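Local structure of putative metal-dependent phosphoesterase (Bifidobacterium adolescentis ATCC 15703, 3E0F) at residues L111-R116 with I144-I149. The protein is a putative phosphoesterase of the PHP family that binds two iron ions, a zinc ion and AMP, and may act on nucleotides or nucleic acid ends. Numbering follows the deposited sequence. Where two conformers were deposited one is given.
With PO4 (phosphate ion), chain F.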
ATOM      1  N   LEU A 111       5.455  -9.873 -11.411  1.00 32.26           N
ATOM      2  CA  LEU A 111       4.833 -10.565 -12.559  1.00 32.19           C
ATOM      3  C   LEU A 111       5.367 -11.986 -12.807  1.00 31.82           C
ATOM      4  O   LEU A 111       4.594 -12.911 -13.022  1.00 33.35           O
ATOM      5  CB  LEU A 111       5.007  -9.747 -13.831  1.00 30.96           C
ATOM      6  CG  LEU A 111       4.178 -10.267 -14.983  1.00 31.82           C
ATOM      7  CD1 LEU A 111       2.694 -10.301 -14.571  1.00 29.31           C
ATOM      8  CD2 LEU A 111       4.421  -9.397 -16.212  1.00 29.94           C
ATOM      9  N   ARG A 112       6.687 -12.144 -12.803  0.50 32.53           N
ATOM     10  CA  ARG A 112       7.310 -13.460 -12.985  0.50 34.02           C
ATOM     11  C   ARG A 112       6.868 -14.431 -11.891  0.50 33.68           C
ATOM     12  O   ARG A 112       6.567 -15.597 -12.157  0.50 33.71           O
ATOM     13  CB  ARG A 112       8.842 -13.355 -12.988  0.50 33.25           C
ATOM     14  CG  ARG A 112       9.497 -13.686 -14.324  0.50 37.40           C
ATOM     15  CD  ARG A 112      11.038 -13.588 -14.262  0.50 38.70           C
ATOM     16  NE  ARG A 112      11.602 -14.315 -13.123  0.50 40.12           N
ATOM     17  CZ  ARG A 112      11.754 -15.635 -13.062  0.50 42.92           C
ATOM     18  NH1 ARG A 112      11.385 -16.415 -14.075  0.50 44.67           N
ATOM     19  NH2 ARG A 112      12.274 -16.184 -11.975  0.50 41.47           N
ATOM     20  N   ARG A 113       6.834 -13.918 -10.666  1.00 32.68           N
ATOM     21  CA  ARG A 113       6.480 -14.674  -9.482  1.00 32.30           C
ATOM     22  C   ARG A 113       5.013 -15.138  -9.499  1.00 31.06           C
ATOM     23  O   ARG A 113       4.692 -16.269  -9.119  1.00 28.61           O
ATOM     24  CB  ARG A 113       6.724 -13.742  -8.295  1.00 33.51           C
ATOM     25  CG  ARG A 113       6.957 -14.390  -6.946  1.00 43.26           C
ATOM     26  CD  ARG A 113       5.691 -14.605  -6.104  1.00 43.71           C
ATOM     27  NE  ARG A 113       4.827 -13.439  -6.005  1.00 43.02           N
ATOM     28  CZ  ARG A 113       4.205 -13.024  -4.898  1.00 44.62           C
ATOM     29  NH1 ARG A 113       4.338 -13.647  -3.724  1.00 43.61           N
ATOM     30  NH2 ARG A 113       3.460 -11.930  -4.971  1.00 42.77           N
ATOM     31  N   THR A 114       4.132 -14.245  -9.934  1.00 29.28           N
ATOM     32  CA  THR A 114       2.707 -14.507  -9.973  1.00 30.19           C
ATOM     33  C   THR A 114       2.369 -15.534 -11.053  1.00 28.16           C
ATOM     34  O   THR A 114       1.543 -16.392 -10.837  1.00 29.02           O
ATOM     35  CB  THR A 114       1.914 -13.180 -10.191  1.00 32.07           C
ATOM     36  OG1 THR A 114       2.351 -12.222  -9.226  1.00 32.22           O
ATOM     37  CG2 THR A 114       0.407 -13.391 -10.032  1.00 29.54           C
ATOM     38  N   LYS A 115       3.015 -15.450 -12.205  1.00 28.01           N
ATOM     39  CA  LYS A 115       2.852 -16.448 -13.244  1.00 29.98           C
ATOM     40  C   LYS A 115       3.364 -17.816 -12.797  1.00 29.16           C
ATOM     41  O   LYS A 115       2.791 -18.832 -13.133  1.00 29.99           O
ATOM     42  CB  LYS A 115       3.605 -16.030 -14.502  1.00 31.57           C
ATOM     43  CG  LYS A 115       3.069 -14.804 -15.243  1.00 35.19           C
ATOM     44  CD  LYS A 115       4.136 -14.316 -16.241  1.00 34.47           C
ATOM     45  CE  LYS A 115       3.563 -13.402 -17.332  1.00 41.23           C
ATOM     46  NZ  LYS A 115       4.647 -12.976 -18.279  1.00 40.63           N
ATOM     47  N   ARG A 116       4.448 -17.848 -12.045  1.00 30.62           N
ATOM     48  CA  ARG A 116       4.970 -19.104 -11.529  1.00 33.91           C
ATOM     49  C   ARG A 116       4.002 -19.721 -10.510  1.00 32.85           C
ATOM     50  O   ARG A 116       3.808 -20.943 -10.510  1.00 33.78           O
ATOM     51  CB  ARG A 116       6.395 -18.928 -10.959  1.00 34.26           C
ATOM     52  CG  ARG A 116       7.473 -18.803 -12.058  1.00 40.89           C
ATOM     53  CD  ARG A 116       8.922 -18.824 -11.541  1.00 44.36           C
ATOM     54  NE  ARG A 116       9.265 -17.582 -10.834  1.00 64.42           N
ATOM     55  CZ  ARG A 116       9.892 -17.492  -9.650  1.00 65.83           C
ATOM     56  NH1 ARG A 116      10.311 -18.586  -8.989  1.00 60.71           N
ATOM     57  NH2 ARG A 116      10.117 -16.278  -9.129  1.00 65.05           N
ATOM     58  N   ILE A 144       0.244  -6.304 -10.918  1.00 29.00           N
ATOM     59  CA  ILE A 144      -0.332  -7.641 -10.805  1.00 32.06           C
ATOM     60  C   ILE A 144       0.327  -8.293  -9.649  1.00 32.69           C
ATOM     61  O   ILE A 144       1.469  -8.026  -9.373  1.00 36.41           O
ATOM     62  CB  ILE A 144      -0.196  -8.487 -12.116  1.00 35.82           C
ATOM     63  CG1 ILE A 144      -0.752  -7.682 -13.325  1.00 42.41           C
ATOM     64  CG2 ILE A 144      -0.942  -9.841 -12.004  1.00 27.24           C
ATOM     65  CD1 ILE A 144      -0.862  -8.431 -14.703  1.00 35.84           C
ATOM     66  N   GLY A 145      -0.430  -9.105  -8.927  1.00 33.93           N
ATOM     67  CA  GLY A 145       0.030  -9.714  -7.700  1.00 30.70           C
ATOM     68  C   GLY A 145      -0.884 -10.805  -7.161  1.00 30.17           C
ATOM     69  O   GLY A 145      -1.852 -11.213  -7.775  1.00 33.05           O
ATOM     70  N   ARG A 146      -0.520 -11.283  -5.989  1.00 31.44           N
ATOM     71  CA  ARG A 146      -1.239 -12.295  -5.227  1.00 30.99           C
ATOM     72  C   ARG A 146      -2.768 -12.086  -5.149  1.00 26.94           C
ATOM     73  O   ARG A 146      -3.510 -13.041  -5.316  1.00 29.26           O
ATOM     74  CB  ARG A 146      -0.628 -12.297  -3.826  1.00 32.52           C
ATOM     75  CG  ARG A 146      -0.331 -13.595  -3.149  1.00 34.29           C
ATOM     76  CD  ARG A 146       0.681 -13.302  -2.035  1.00 38.60           C
ATOM     77  NE  ARG A 146       0.335 -13.969  -0.802  1.00 51.85           N
ATOM     78  CZ  ARG A 146      -0.470 -13.473   0.127  1.00 50.76           C
ATOM     79  NH1 ARG A 146      -1.023 -12.275  -0.012  1.00 53.77           N
ATOM     80  NH2 ARG A 146      -0.734 -14.203   1.198  1.00 50.29           N
ATOM     81  N   PRO A 147      -3.245 -10.850  -4.894  1.00 27.04           N
ATOM     82  CA  PRO A 147      -4.697 -10.622  -4.800  1.00 27.46           C
ATOM     83  C   PRO A 147      -5.476 -10.939  -6.078  1.00 24.71           C
ATOM     84  O   PRO A 147      -6.656 -11.286  -6.002  1.00 23.47           O
ATOM     85  CB  PRO A 147      -4.802  -9.131  -4.480  1.00 28.03           C
ATOM     86  CG  PRO A 147      -3.484  -8.779  -3.903  1.00 29.50           C
ATOM     87  CD  PRO A 147      -2.510  -9.588  -4.662  1.00 28.64           C
ATOM     88  N   HIS A 148      -4.807 -10.861  -7.224  1.00 21.84           N
ATOM     89  CA  HIS A 148      -5.419 -11.210  -8.500  1.00 23.56           C
ATOM     90  C   HIS A 148      -5.526 -12.711  -8.702  1.00 24.57           C
ATOM     91  O   HIS A 148      -6.455 -13.184  -9.350  1.00 26.37           O
ATOM     92  CB  HIS A 148      -4.677 -10.517  -9.650  1.00 23.83           C
ATOM     93  CG  HIS A 148      -4.580  -9.031  -9.473  1.00 20.67           C
ATOM     94  ND1 HIS A 148      -3.469  -8.422  -8.940  1.00 25.27           N
ATOM     95  CD2 HIS A 148      -5.479  -8.047  -9.678  1.00 26.89           C
ATOM     96  CE1 HIS A 148      -3.666  -7.121  -8.875  1.00 26.83           C
ATOM     97  NE2 HIS A 148      -4.880  -6.866  -9.316  1.00 25.32           N
ATOM     98  N   ILE A 149      -4.597 -13.461  -8.120  1.00 25.96           N
ATOM     99  CA  ILE A 149      -4.744 -14.903  -8.058  1.00 24.77           C
ATOM    100  C   ILE A 149      -5.922 -15.227  -7.162  1.00 23.76           C
ATOM    101  O   ILE A 149      -6.781 -16.010  -7.543  1.00 25.54           O
ATOM    102  CB  ILE A 149      -3.497 -15.650  -7.502  1.00 25.97           C
ATOM    103  CG1 ILE A 149      -2.211 -15.294  -8.272  1.00 25.27           C
ATOM    104  CG2 ILE A 149      -3.730 -17.167  -7.563  1.00 25.83           C
ATOM    105  CD1 ILE A 149      -0.954 -15.752  -7.574  1.00 23.36           C
TER
HETATM  106  P   PO4 F 305       1.705  -9.201  -2.660  1.00 29.89           P
HETATM  107  O1  PO4 F 305       0.459  -9.773  -2.002  1.00 31.65           O
HETATM  108  O2  PO4 F 305       1.576  -7.675  -2.668  1.00 47.95           O
HETATM  109  O3  PO4 F 305       2.892  -9.685  -1.876  1.00 38.67           O
HETATM  110  O4  PO4 F 305       1.647  -9.571  -4.112  1.00 47.41           O
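Thr114 points at Gly145 and Ile149, one branch to each. From CB, OG1 sits beside the backbone N (chi1 -52°), which leaves CG2 anti to N and aimed at Ile149, 3.7 Å from its CD1; the two side chains lie alongside, pointing opposite ways. OG1 itself is 3.7 Å from Gly145 CA; its hydrogen bond goes back to Arg110 O in its own helix, which probably holds this rotation. Replacing Thr114 by an alanine is likely to leave a gap against Ile149 and Gly145 and deprive Arg110 O of its side-chain partner. One turn earlier, Leu111 CD1 meets Ile144 CD1 at 4.0 Å. Toward the bound phosphate, Arg113 bends at chi2 (-91°) and chi3, bringing NH2 to PO4 O4 (3.1 Å, a weak bond) with the phosphorus in the guanidinium plane, while NH1 bonds Ile178 O. Arg146 N reaches the same O4 at 3.3 Å, also weakly, and Arg146 NH1 lies 3.5 Å from PO4 O1. Packing thus joins helix 97-121 to the loop at Ile144 and Gly145 and to Ile149 of helix 146-155, beside an arginine-lined anion pocket: Arg113 and Arg146 both bind AMP, consistent with a phosphate-binding site of a PHP-family phosphoesterase.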